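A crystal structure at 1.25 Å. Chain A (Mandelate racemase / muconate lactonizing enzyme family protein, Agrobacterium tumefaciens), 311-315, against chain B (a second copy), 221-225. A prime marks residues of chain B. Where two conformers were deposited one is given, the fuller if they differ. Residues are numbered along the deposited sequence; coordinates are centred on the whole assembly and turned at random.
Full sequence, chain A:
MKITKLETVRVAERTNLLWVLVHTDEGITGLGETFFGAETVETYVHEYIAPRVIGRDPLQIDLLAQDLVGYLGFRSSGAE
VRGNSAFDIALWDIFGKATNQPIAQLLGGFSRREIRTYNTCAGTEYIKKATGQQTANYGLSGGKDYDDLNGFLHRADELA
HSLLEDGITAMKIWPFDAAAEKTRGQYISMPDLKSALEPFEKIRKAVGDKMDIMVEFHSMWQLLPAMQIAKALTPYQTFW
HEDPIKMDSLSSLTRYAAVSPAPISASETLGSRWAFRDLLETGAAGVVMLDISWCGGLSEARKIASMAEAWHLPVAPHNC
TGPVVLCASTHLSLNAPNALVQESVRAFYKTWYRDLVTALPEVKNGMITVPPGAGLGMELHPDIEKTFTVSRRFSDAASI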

# COMPACT_ATOMS: atom_id res chain seq x y z
N TRP A 311 -1.26 17.27 -11.51
CA TRP A 311 -1.59 16.95 -10.12
C TRP A 311 -2.50 17.99 -9.46
O TRP A 311 -2.72 17.95 -8.26
CB TRP A 311 -0.31 16.72 -9.29
CG TRP A 311 0.12 15.27 -9.25
CD1 TRP A 311 -0.01 14.41 -8.20
CD2 TRP A 311 0.71 14.52 -10.32
NE1 TRP A 311 0.47 13.17 -8.54
CE2 TRP A 311 0.91 13.20 -9.84
CE3 TRP A 311 1.08 14.82 -11.64
CZ2 TRP A 311 1.48 12.20 -10.63
CZ3 TRP A 311 1.64 13.81 -12.41
CH2 TRP A 311 1.83 12.52 -11.91
N HIS A 312 -3.05 18.91 -10.25
CA HIS A 312 -3.95 19.95 -9.73
C HIS A 312 -3.24 20.92 -8.78
O HIS A 312 -3.89 21.50 -7.89
CB HIS A 312 -5.18 19.35 -9.03
CG HIS A 312 -5.95 18.38 -9.86
ND1 HIS A 312 -6.55 18.74 -11.05
CD2 HIS A 312 -6.26 17.07 -9.67
CE1 HIS A 312 -7.17 17.69 -11.57
NE2 HIS A 312 -7.01 16.67 -10.75
N LEU A 313 -1.94 21.11 -8.97
CA LEU A 313 -1.13 21.94 -8.08
C LEU A 313 -0.58 23.13 -8.83
O LEU A 313 -0.40 23.09 -10.06
CB LEU A 313 0.02 21.12 -7.51
CG LEU A 313 -0.39 19.93 -6.65
CD1 LEU A 313 0.81 19.11 -6.21
CD2 LEU A 313 -1.17 20.40 -5.43
N PRO A 314 -0.26 24.20 -8.10
CA PRO A 314 0.30 25.40 -8.72
C PRO A 314 1.82 25.39 -8.72
O PRO A 314 2.44 24.60 -7.99
CB PRO A 314 -0.19 26.50 -7.78
CG PRO A 314 -0.13 25.85 -6.42
CD PRO A 314 -0.48 24.39 -6.65
N VAL A 315 2.41 26.30 -9.49
CA VAL A 315 3.86 26.49 -9.52
C VAL A 315 4.18 27.93 -9.11
O VAL A 315 3.41 28.85 -9.39
CB VAL A 315 4.45 26.13 -10.92
CG1 VAL A 315 4.01 27.11 -11.99
CG2 VAL A 315 5.97 26.06 -10.87
N TRP B 221 -12.27 24.54 -8.88
CA TRP B 221 -11.08 24.79 -8.06
C TRP B 221 -9.97 23.78 -8.25
O TRP B 221 -10.23 22.59 -8.48
CB TRP B 221 -11.47 24.82 -6.58
CG TRP B 221 -12.37 25.96 -6.27
CD1 TRP B 221 -13.73 25.94 -6.20
CD2 TRP B 221 -11.97 27.31 -6.04
NE1 TRP B 221 -14.21 27.21 -5.92
CE2 TRP B 221 -13.14 28.06 -5.83
CE3 TRP B 221 -10.74 27.96 -6.01
CZ2 TRP B 221 -13.11 29.43 -5.56
CZ3 TRP B 221 -10.70 29.31 -5.75
CH2 TRP B 221 -11.88 30.03 -5.53
N GLN B 222 -8.73 24.24 -8.15
CA GLN B 222 -7.58 23.37 -7.99
C GLN B 222 -7.53 22.81 -6.57
O GLN B 222 -8.30 23.24 -5.70
CB GLN B 222 -6.28 24.09 -8.37
CG GLN B 222 -6.28 24.60 -9.80
CD GLN B 222 -6.40 23.47 -10.79
OE1 GLN B 222 -5.57 22.56 -10.80
NE2 GLN B 222 -7.43 23.50 -11.62
N LEU B 223 -6.65 21.85 -6.31
CA LEU B 223 -6.69 21.09 -5.06
C LEU B 223 -6.44 21.92 -3.82
O LEU B 223 -7.17 21.78 -2.83
CB LEU B 223 -5.71 19.91 -5.11
CG LEU B 223 -5.66 19.08 -3.83
CD1 LEU B 223 -6.98 18.38 -3.57
CD2 LEU B 223 -4.53 18.06 -3.90
N LEU B 224 -5.41 22.75 -3.84
CA LEU B 224 -5.06 23.50 -2.64
C LEU B 224 -6.15 24.49 -2.18
O LEU B 224 -6.56 24.46 -1.03
CB LEU B 224 -3.68 24.15 -2.74
CG LEU B 224 -2.53 23.19 -3.02
CD1 LEU B 224 -1.23 23.98 -3.03
CD2 LEU B 224 -2.46 22.06 -2.00
N PRO B 225 -6.64 25.37 -3.08
CA PRO B 225 -7.72 26.24 -2.61
C PRO B 225 -9.00 25.45 -2.29
O PRO B 225 -9.75 25.86 -1.40
CB PRO B 225 -7.92 27.22 -3.77
CG PRO B 225 -7.38 26.50 -4.97
CD PRO B 225 -6.20 25.73 -4.44
O HOH W 1 -3.80 23.58 -6.06
O HOH W 2 -5.30 21.07 -13.12
O HOH W 3 -2.99 23.57 -11.40

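Read along chain B, this contact sets the start of a helix against a loop of the other copy, and its main rule is that free backbone groups at a helix start can be satisfied from across an interface. Trp221′ contributes nothing directly: its side chain is out of reach of the opposing stretch, and the contact begins one residue later.

Gln222′ sits at the N-cap position, and Gln222′ CA lies 5.3 Å from His312 CA, the nearest CA pair across the two stretches. Its CB leaves sideways, but chi1, chi2 and chi3 all lie near -60°, and this folded path brings the amide end nearer to chain A. OE1 comes to 3.3 Å from His312 CA and 3.7 Å from His312 CB, near the plane of the imidazole and at its edge. No direct hydrogen bond joins the two residues; the oxygen is served by water instead. Water 3 donates to Gln222′ OE1 (O to OE1, 2.8 Å) and to Leu313 O (O to O, 3.0 Å), tying two acceptors that could not bond to each other. Water 2 also donates to Gln222′ OE1, its O again 2.8 Å away, and has a weak hydrogen bond to His312 ND1 at 3.4 Å. A single carbonyl oxygen thus collects two water bridges to neighbouring residues of the other chain.

Leu223′ opens the helix and makes the one direct hydrogen bond of the contact. Its backbone N donates to His312 O over 3.2 Å, with an N-H...O angle of 159°: somewhat long, but well aligned. Amides in the first turn of a helix lack carbonyl partners from a preceding turn, so a carbonyl from the partner chain is a fitting acceptor. His312 has phi/psi of 65/29, the left-handed region, unusual for a residue with a side chain. Its imidazole end leads away, while its CB remains 4.0 Å from Leu223′ CB. The Leu223′ side chain starts toward chain A, and its CD2 reaches 4.4 Å from Leu313 CD2, a loose apolar contact.

At Leu224′ the same chain A carbonyl is used again, this time through solvent. Water 1 accepts from Leu224′ N at 2.9 Å from its O and donates to His312 O at 2.8 Å, so one carbonyl oxygen takes up two successive helix amides, the first directly and the second by relay. The side chain, also directed toward chain A, adds the closer apolar packing: Leu224′ CG lies 3.9 Å from Leu313 CD2, and Leu224′ CD1 lies 3.7 Å from Pro314 CD. Leu313 points its CB away, yet the end of its side chain comes nearer and meets both helix leucines through CD2.

Pro225′ is out of reach, and the direct contact ends there. Within a modest 270 Å² of buried surface, then, polar backbone matching is combined with a small leucine-proline patch, and ordered water spans the gaps between polar groups.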